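Local coordinates for UPF0311 protein RPA1785 (Rhodopseudomonas palustris, PDB 3C5O) that is of unknown function but folds as a closed antiparallel beta-barrel of the UPF0311 (DUF3237) family and assembles with further copies of itself, at residues 53-58 / 73-78; 84-89 / 119-124. All blocks are in the same frame, centred on the assembly; numbering follows the deposited sequence.

Contact 1: residues 53-58 / 73-78; sequences LPFGAD and KYAFET
L53 and A57 grip A75 and K73 where the backbones of 53-58 and 73-78 run antiparallel, 174° apart end to end. A57 and K73 form a hydrogen-bonded pair, K73 N to A57 O at 3.1 Å and A57 N to K73 O at 3.3 Å. Farther on, L53 N gives a nearly straight bond (174°) to A75 O, 2.9 Å away. Between these points 53-58 bows outward around P54, whose ring suits the centre of an inverse gamma turn. A water takes up the space: it accepts from A75 N at 2.7 Å and lies within donating distance of the carbonyl oxygens of L53 and F55. G56 fits where the strand closes in again, because a CB there would collide with K73 O and Y74 CB, and would be jammed against F55 O, which alone calls for glycine. L53 has CG anti to its carbonyl carbon (chi1 -62°), and its branches part beyond it, CD1 lying 4.1 Å from A75 CB and CD2 resting on E77 CB. Next to it, F55 brings ring atom CZ to 4.2 Å from that same A75 CB, obliquely. CD1 and CZ come together on one side of the methyl, a small group suited to where two large ones and I35 of the second subunit converge. Y74 and F76 turn instead to the side where V86 of strand 83-93 lies. The chemistry implies a hairpin in which one water stands in for missing strand-to-strand bonds, satisfying the A75 amide while the small apolar cluster beside it meets the neighbouring subunit.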
ATOM      1  N   LEU B  53      -4.571 -19.433 -11.071  1.00 49.66           N
ATOM      2  CA  LEU B  53      -3.333 -20.181 -10.898  1.00 51.28           C
ATOM      3  C   LEU B  53      -3.172 -20.671  -9.455  1.00 52.15           C
ATOM      4  O   LEU B  53      -3.702 -20.041  -8.528  1.00 51.06           O
ATOM      5  CB  LEU B  53      -2.136 -19.365 -11.396  1.00 50.35           C
ATOM      6  CG  LEU B  53      -2.140 -19.006 -12.899  1.00 49.55           C
ATOM      7  CD1 LEU B  53      -0.938 -18.100 -13.231  1.00 47.85           C
ATOM      8  CD2 LEU B  53      -2.146 -20.236 -13.828  1.00 51.19           C
ATOM      9  N   PRO B  54      -2.503 -21.831  -9.266  1.00 54.30           N
ATOM     10  CA  PRO B  54      -2.400 -22.493  -7.968  1.00 55.06           C
ATOM     11  C   PRO B  54      -1.500 -21.815  -6.939  1.00 55.07           C
ATOM     12  O   PRO B  54      -0.658 -22.485  -6.322  1.00 56.95           O
ATOM     13  CB  PRO B  54      -1.835 -23.874  -8.338  1.00 58.23           C
ATOM     14  CG  PRO B  54      -1.077 -23.650  -9.587  1.00 57.49           C
ATOM     15  CD  PRO B  54      -1.866 -22.632 -10.337  1.00 56.29           C
ATOM     16  N   PHE B  55      -1.661 -20.513  -6.725  1.00 52.39           N
ATOM     17  CA  PHE B  55      -0.830 -19.822  -5.735  1.00 52.03           C
ATOM     18  C   PHE B  55      -1.466 -18.486  -5.346  1.00 49.99           C
ATOM     19  O   PHE B  55      -2.420 -18.044  -5.986  1.00 49.25           O
ATOM     20  CB  PHE B  55       0.623 -19.619  -6.226  1.00 52.78           C
ATOM     21  CG  PHE B  55       0.733 -18.807  -7.477  1.00 53.34           C
ATOM     22  CD1 PHE B  55       0.588 -17.415  -7.435  1.00 51.70           C
ATOM     23  CD2 PHE B  55       0.961 -19.429  -8.716  1.00 53.26           C
ATOM     24  CE1 PHE B  55       0.673 -16.653  -8.611  1.00 51.09           C
ATOM     25  CE2 PHE B  55       1.062 -18.676  -9.892  1.00 52.22           C
ATOM     26  CZ  PHE B  55       0.913 -17.284  -9.843  1.00 51.95           C
ATOM     27  N   GLY B  56      -0.919 -17.855  -4.315  1.00 48.51           N
ATOM     28  CA  GLY B  56      -1.515 -16.647  -3.788  1.00 47.14           C
ATOM     29  C   GLY B  56      -2.272 -16.914  -2.499  1.00 46.93           C
ATOM     30  O   GLY B  56      -2.319 -18.050  -2.006  1.00 47.01           O
ATOM     31  N   ALA B  57      -2.870 -15.865  -1.965  1.00 46.05           N
ATOM     32  CA  ALA B  57      -3.535 -15.961  -0.677  1.00 47.51           C
ATOM     33  C   ALA B  57      -4.365 -14.724  -0.454  1.00 47.01           C
ATOM     34  O   ALA B  57      -4.124 -13.696  -1.094  1.00 46.94           O
ATOM     35  CB  ALA B  57      -2.501 -16.112   0.452  1.00 47.22           C
ATOM     36  N   ASP B  58      -5.358 -14.832   0.431  1.00 47.59           N
ATOM     37  CA  ASP B  58      -6.019 -13.651   0.946  1.00 46.83           C
ATOM     38  C   ASP B  58      -5.425 -13.359   2.311  1.00 47.32           C
ATOM     39  O   ASP B  58      -5.442 -14.201   3.199  1.00 46.98           O
ATOM     40  CB  ASP B  58      -7.526 -13.850   1.034  1.00 47.27           C
ATOM     41  CG  ASP B  58      -8.290 -12.510   1.200  1.00 52.04           C
ATOM     42  OD1 ASP B  58      -7.645 -11.449   1.374  1.00 53.91           O
ATOM     43  OD2 ASP B  58      -9.540 -12.501   1.127  1.00 56.68           O
ATOM     44  N   LYS B  73      -4.161 -11.548  -3.296  1.00 47.26           N
ATOM     45  CA  LYS B  73      -3.267 -11.385  -4.417  1.00 46.51           C
ATOM     46  C   LYS B  73      -3.058 -12.744  -5.040  1.00 45.92           C
ATOM     47  O   LYS B  73      -2.648 -13.683  -4.386  1.00 45.78           O
ATOM     48  CB  LYS B  73      -1.949 -10.777  -3.966  1.00 48.02           C
ATOM     49  CG  LYS B  73      -2.108  -9.370  -3.432  1.00 49.21           C
ATOM     50  CD  LYS B  73      -0.811  -8.756  -2.962  1.00 56.02           C
ATOM     51  CE  LYS B  73      -1.144  -7.416  -2.277  1.00 61.47           C
ATOM     52  NZ  LYS B  73       0.030  -6.509  -2.177  1.00 64.86           N
ATOM     53  N   TYR B  74      -3.417 -12.839  -6.315  1.00 45.08           N
ATOM     54  CA  TYR B  74      -3.287 -14.048  -7.095  1.00 45.20           C
ATOM     55  C   TYR B  74      -3.286 -13.696  -8.576  1.00 44.68           C
ATOM     56  O   TYR B  74      -3.198 -12.518  -8.943  1.00 44.42           O
ATOM     57  CB  TYR B  74      -4.434 -15.007  -6.766  1.00 45.72           C
ATOM     58  CG  TYR B  74      -5.830 -14.425  -6.898  1.00 45.85           C
ATOM     59  CD1 TYR B  74      -6.652 -14.747  -7.980  1.00 46.29           C
ATOM     60  CD2 TYR B  74      -6.344 -13.567  -5.919  1.00 46.67           C
ATOM     61  CE1 TYR B  74      -7.960 -14.227  -8.084  1.00 46.81           C
ATOM     62  CE2 TYR B  74      -7.639 -13.048  -6.012  1.00 47.59           C
ATOM     63  CZ  TYR B  74      -8.440 -13.387  -7.095  1.00 48.60           C
ATOM     64  OH  TYR B  74      -9.726 -12.877  -7.162  1.00 49.11           O
ATOM     65  N   ALA B  75      -3.401 -14.709  -9.432  1.00 44.32           N
ATOM     66  CA  ALA B  75      -3.339 -14.481 -10.863  1.00 43.86           C
ATOM     67  C   ALA B  75      -4.247 -15.462 -11.564  1.00 45.10           C
ATOM     68  O   ALA B  75      -4.556 -16.539 -11.027  1.00 46.08           O
ATOM     69  CB  ALA B  75      -1.921 -14.620 -11.362  1.00 43.43           C
ATOM     70  N   PHE B  76      -4.692 -15.097 -12.761  1.00 45.44           N
ATOM     71  CA  PHE B  76      -5.291 -16.088 -13.638  1.00 46.18           C
ATOM     72  C   PHE B  76      -4.698 -16.041 -15.027  1.00 47.35           C
ATOM     73  O   PHE B  76      -4.156 -15.019 -15.460  1.00 46.03           O
ATOM     74  CB  PHE B  76      -6.831 -16.018 -13.644  1.00 46.59           C
ATOM     75  CG  PHE B  76      -7.416 -14.750 -14.213  1.00 46.06           C
ATOM     76  CD1 PHE B  76      -7.645 -14.616 -15.598  1.00 47.05           C
ATOM     77  CD2 PHE B  76      -7.816 -13.715 -13.367  1.00 45.04           C
ATOM     78  CE1 PHE B  76      -8.222 -13.452 -16.130  1.00 45.66           C
ATOM     79  CE2 PHE B  76      -8.414 -12.553 -13.871  1.00 43.54           C
ATOM     80  CZ  PHE B  76      -8.619 -12.415 -15.263  1.00 45.62           C
ATOM     81  N   GLU B  77      -4.775 -17.179 -15.704  1.00 49.66           N
ATOM     82  CA  GLU B  77      -4.388 -17.285 -17.088  1.00 52.17           C
ATOM     83  C   GLU B  77      -5.588 -17.634 -17.986  1.00 53.26           C
ATOM     84  O   GLU B  77      -6.300 -18.612 -17.739  1.00 54.09           O
ATOM     85  CB  GLU B  77      -3.288 -18.330 -17.255  1.00 53.90           C
ATOM     86  CG  GLU B  77      -2.718 -18.335 -18.649  1.00 59.17           C
ATOM     87  CD  GLU B  77      -1.541 -19.282 -18.821  1.00 67.98           C
ATOM     88  OE1 GLU B  77      -1.395 -20.222 -17.994  1.00 69.10           O
ATOM     89  OE2 GLU B  77      -0.764 -19.086 -19.803  1.00 73.68           O
ATOM     90  N   THR B  78      -5.782 -16.852 -19.045  1.00 53.55           N
ATOM     91  CA  THR B  78      -6.864 -17.107 -19.983  1.00 53.91           C
ATOM     92  C   THR B  78      -6.547 -18.188 -21.028  1.00 56.71           C
ATOM     93  O   THR B  78      -5.369 -18.558 -21.248  1.00 56.92           O
ATOM     94  CB  THR B  78      -7.276 -15.850 -20.710  1.00 54.10           C
ATOM     95  OG1 THR B  78      -6.260 -15.498 -21.660  1.00 54.43           O
ATOM     96  CG2 THR B  78      -7.520 -14.724 -19.723  1.00 50.59           C
TER
HETATM   97  O   HOH W   1      -3.164 -17.250  -8.468  1.00 45.22           O

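Contact 2: residues 84-89 / 119-124; sequences VYVENV and PRFETG
Y85 and E87 pair with E122 and R120 along strands 84-89 and 119-122, which run antiparallel at 163° with axes 4.7 Å apart. Each of these hydrogen-bonded pairs makes two backbone bonds, among them R120 N to E87 O at 2.9 Å; V86-F121 and N88-P119 are non-hydrogen-bonded pairs. On the polar face R120, which has two conformers of which one is described, bends at chi3 (60°), turning the chain at NE. Its NH1 and NH2 both converge on E122 OE2, at 3.0 and 3.2 Å. NH2 meets the anti lone pair, whereas NH1 approaches from above the carboxylate plane. NH1 also reaches E87 OE2 at 3.3 Å, a weak bond completing a salt-bridge network, and Y85 OH donates weakly to the same oxygen. Arginine suits this place because one guanidinium can serve two carboxylates. E122 lies alongside Y85, with OE1 3.4 Å from CD2 at the ring edge and the carboxylate and ring planes 74° apart. An alanine in place of E122 would probably cost R120 both bonds to OE2, leaving of this network its weak link to E87, and take from R33 of the second subunit its salt-bridge partner OE1. The face bearing V86 and F121 is largely apolar, V86 CG2 meeting the F121 ring edge at CD1, 3.9 Å away; N88 beside P119 is the polar exception, its OD1 held by T117. Side chains alternating between faces along each strand, with cross-strand partners sharing a face, are characteristic of an antiparallel beta-barrel wall, here meeting the second subunit at Y85 and E122.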
ATOM      1  N   VAL B  84      -3.057 -12.647 -15.962  1.00 47.43           N
ATOM      2  CA  VAL B  84      -3.635 -11.479 -15.293  1.00 47.29           C
ATOM      3  C   VAL B  84      -3.401 -11.596 -13.806  1.00 47.39           C
ATOM      4  O   VAL B  84      -3.847 -12.550 -13.160  1.00 47.66           O
ATOM      5  CB  VAL B  84      -5.173 -11.312 -15.562  1.00 47.37           C
ATOM      6  CG1 VAL B  84      -5.670  -9.980 -15.007  1.00 44.19           C
ATOM      7  CG2 VAL B  84      -5.486 -11.391 -17.091  1.00 47.20           C
ATOM      8  N   TYR B  85      -2.664 -10.623 -13.275  1.00 48.02           N
ATOM      9  CA  TYR B  85      -2.445 -10.479 -11.835  1.00 46.28           C
ATOM     10  C   TYR B  85      -3.636  -9.752 -11.187  1.00 45.33           C
ATOM     11  O   TYR B  85      -4.087  -8.716 -11.679  1.00 46.02           O
ATOM     12  CB  TYR B  85      -1.115  -9.751 -11.632  1.00 47.38           C
ATOM     13  CG  TYR B  85      -0.898  -9.144 -10.260  1.00 48.50           C
ATOM     14  CD1 TYR B  85      -0.954  -9.925  -9.102  1.00 50.43           C
ATOM     15  CD2 TYR B  85      -0.600  -7.789 -10.130  1.00 48.40           C
ATOM     16  CE1 TYR B  85      -0.781  -9.350  -7.841  1.00 49.81           C
ATOM     17  CE2 TYR B  85      -0.404  -7.225  -8.900  1.00 50.16           C
ATOM     18  CZ  TYR B  85      -0.495  -7.994  -7.760  1.00 49.57           C
ATOM     19  OH  TYR B  85      -0.278  -7.384  -6.538  1.00 49.29           O
ATOM     20  N   VAL B  86      -4.178 -10.342 -10.124  1.00 44.13           N
ATOM     21  CA  VAL B  86      -5.339  -9.807  -9.410  1.00 43.83           C
ATOM     22  C   VAL B  86      -4.963  -9.361  -8.005  1.00 43.89           C
ATOM     23  O   VAL B  86      -4.351 -10.095  -7.248  1.00 43.25           O
ATOM     24  CB  VAL B  86      -6.508 -10.808  -9.292  1.00 43.32           C
ATOM     25  CG1 VAL B  86      -7.763 -10.119  -8.695  1.00 42.12           C
ATOM     26  CG2 VAL B  86      -6.836 -11.444 -10.645  1.00 42.17           C
ATOM     27  N   GLU B  87      -5.327  -8.135  -7.694  1.00 45.25           N
ATOM     28  CA  GLU B  87      -5.261  -7.619  -6.351  1.00 47.27           C
ATOM     29  C   GLU B  87      -6.716  -7.344  -5.970  1.00 47.08           C
ATOM     30  O   GLU B  87      -7.310  -6.436  -6.525  1.00 47.98           O
ATOM     31  CB  GLU B  87      -4.492  -6.319  -6.399  1.00 48.98           C
ATOM     32  CG  GLU B  87      -3.543  -6.062  -5.297  1.00 55.76           C
ATOM     33  CD  GLU B  87      -2.654  -4.866  -5.602  1.00 65.31           C
ATOM     34  OE1 GLU B  87      -3.132  -3.715  -5.415  1.00 69.54           O
ATOM     35  OE2 GLU B  87      -1.486  -5.074  -6.027  1.00 68.30           O
ATOM     36  N   ASN B  88      -7.290  -8.120  -5.043  1.00 46.12           N
ATOM     37  CA  ASN B  88      -8.714  -7.988  -4.685  1.00 47.51           C
ATOM     38  C   ASN B  88      -8.905  -7.508  -3.222  1.00 47.60           C
ATOM     39  O   ASN B  88      -8.655  -8.255  -2.263  1.00 47.16           O
ATOM     40  CB  ASN B  88      -9.399  -9.329  -4.929  1.00 48.03           C
ATOM     41  CG  ASN B  88     -10.921  -9.240  -4.983  1.00 51.99           C
ATOM     42  OD1 ASN B  88     -11.509  -8.201  -5.287  1.00 52.83           O
ATOM     43  ND2 ASN B  88     -11.567 -10.375  -4.693  1.00 54.45           N
ATOM     44  N   VAL B  89      -9.315  -6.251  -3.061  1.00 47.41           N
ATOM     45  CA  VAL B  89      -9.365  -5.630  -1.751  1.00 47.83           C
ATOM     46  C   VAL B  89     -10.799  -5.205  -1.404  1.00 48.47           C
ATOM     47  O   VAL B  89     -11.495  -4.587  -2.221  1.00 49.03           O
ATOM     48  CB  VAL B  89      -8.395  -4.417  -1.641  1.00 49.16           C
ATOM     49  CG1 VAL B  89      -8.370  -3.881  -0.216  1.00 50.81           C
ATOM     50  CG2 VAL B  89      -6.972  -4.795  -2.058  1.00 48.58           C
ATOM     51  N   PRO B 119     -11.639  -5.233  -7.265  1.00 46.84           N
ATOM     52  CA  PRO B 119     -10.573  -5.932  -7.976  1.00 45.93           C
ATOM     53  C   PRO B 119      -9.791  -5.070  -8.967  1.00 46.68           C
ATOM     54  O   PRO B 119     -10.387  -4.384  -9.826  1.00 48.55           O
ATOM     55  CB  PRO B 119     -11.303  -7.064  -8.684  1.00 46.02           C
ATOM     56  CG  PRO B 119     -12.729  -6.566  -8.842  1.00 46.92           C
ATOM     57  CD  PRO B 119     -12.974  -5.514  -7.819  1.00 47.59           C
ATOM     58  N   ARG B 120      -8.463  -5.129  -8.867  0.60 45.74           N
ATOM     59  CA  ARG B 120      -7.566  -4.401  -9.751  0.60 46.56           C
ATOM     60  C   ARG B 120      -6.683  -5.391 -10.524  0.60 45.91           C
ATOM     61  O   ARG B 120      -6.051  -6.270  -9.939  0.60 45.21           O
ATOM     62  CB  ARG B 120      -6.704  -3.416  -8.942  0.60 46.99           C
ATOM     63  CG  ARG B 120      -6.095  -2.299  -9.790  0.60 49.96           C
ATOM     64  CD  ARG B 120      -5.026  -1.523  -9.051  0.60 51.08           C
ATOM     65  NE  ARG B 120      -3.957  -2.426  -8.672  0.60 53.47           N
ATOM     66  CZ  ARG B 120      -2.855  -2.647  -9.379  0.60 52.85           C
ATOM     67  NH1 ARG B 120      -1.969  -3.513  -8.923  0.60 52.49           N
ATOM     68  NH2 ARG B 120      -2.632  -1.999 -10.507  0.60 52.20           N
ATOM     69  N   PHE B 121      -6.645  -5.236 -11.845  1.00 47.11           N
ATOM     70  CA  PHE B 121      -5.959  -6.165 -12.739  1.00 46.67           C
ATOM     71  C   PHE B 121      -4.735  -5.549 -13.377  1.00 47.55           C
ATOM     72  O   PHE B 121      -4.709  -4.340 -13.648  1.00 49.06           O
ATOM     73  CB  PHE B 121      -6.931  -6.641 -13.827  1.00 47.86           C
ATOM     74  CG  PHE B 121      -8.221  -7.175 -13.275  1.00 46.49           C
ATOM     75  CD1 PHE B 121      -8.255  -8.414 -12.663  1.00 44.06           C
ATOM     76  CD2 PHE B 121      -9.387  -6.418 -13.352  1.00 46.36           C
ATOM     77  CE1 PHE B 121      -9.442  -8.904 -12.113  1.00 45.78           C
ATOM     78  CE2 PHE B 121     -10.597  -6.898 -12.832  1.00 47.45           C
ATOM     79  CZ  PHE B 121     -10.619  -8.142 -12.204  1.00 47.61           C
ATOM     80  N   GLU B 122      -3.730  -6.364 -13.589  1.00 46.66           N
ATOM     81  CA  GLU B 122      -2.580  -5.996 -14.372  1.00 47.91           C
ATOM     82  C   GLU B 122      -2.307  -7.081 -15.368  1.00 46.97           C
ATOM     83  O   GLU B 122      -2.162  -8.219 -15.005  1.00 46.38           O
ATOM     84  CB  GLU B 122      -1.354  -5.851 -13.492  1.00 47.45           C
ATOM     85  CG  GLU B 122      -1.324  -4.660 -12.606  1.00 50.74           C
ATOM     86  CD  GLU B 122      -0.027  -4.546 -11.836  1.00 51.74           C
ATOM     87  OE1 GLU B 122       0.869  -5.346 -12.062  1.00 58.68           O
ATOM     88  OE2 GLU B 122       0.114  -3.650 -11.021  1.00 57.96           O
ATOM     89  N   THR B 123      -2.225  -6.697 -16.631  1.00 47.79           N
ATOM     90  CA  THR B 123      -1.863  -7.603 -17.709  1.00 48.25           C
ATOM     91  C   THR B 123      -1.211  -6.946 -18.909  1.00 49.22           C
ATOM     92  O   THR B 123      -1.485  -5.836 -19.242  1.00 49.44           O
ATOM     93  CB  THR B 123      -3.044  -8.411 -18.163  1.00 48.76           C
ATOM     94  OG1 THR B 123      -2.625  -9.421 -19.051  1.00 53.29           O
ATOM     95  CG2 THR B 123      -4.014  -7.574 -18.805  1.00 48.97           C
ATOM     96  N   GLY B 124      -0.334  -7.675 -19.563  1.00 50.65           N
ATOM     97  CA  GLY B 124       0.321  -7.180 -20.746  1.00 52.58           C
ATOM     98  C   GLY B 124      -0.393  -7.533 -22.026  1.00 54.72           C
ATOM     99  O   GLY B 124      -0.251  -6.886 -23.027  1.00 55.44           O
TER

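From the N terminus, the chain passes through strands 9-27 and 32-45 before reaching contact 1, which closes the short hairpin of strands 48-62 and 68-78. A short turn leads into strand 83-93, the first partner of contact 2. That contact closes a longer loop, containing helix 96-103, when strand 114-122 returns. The two loops follow in series, neither nested nor crossing. Their centres are 10 Å apart, and strands 68-78 and 83-93 join them as sheet neighbours, with probable hydrogen bonds from V84 and V86 to the carbonyls of F76 and Y74. Together they tie four consecutive barrel strands into one wall, and both contacts reach the second subunit.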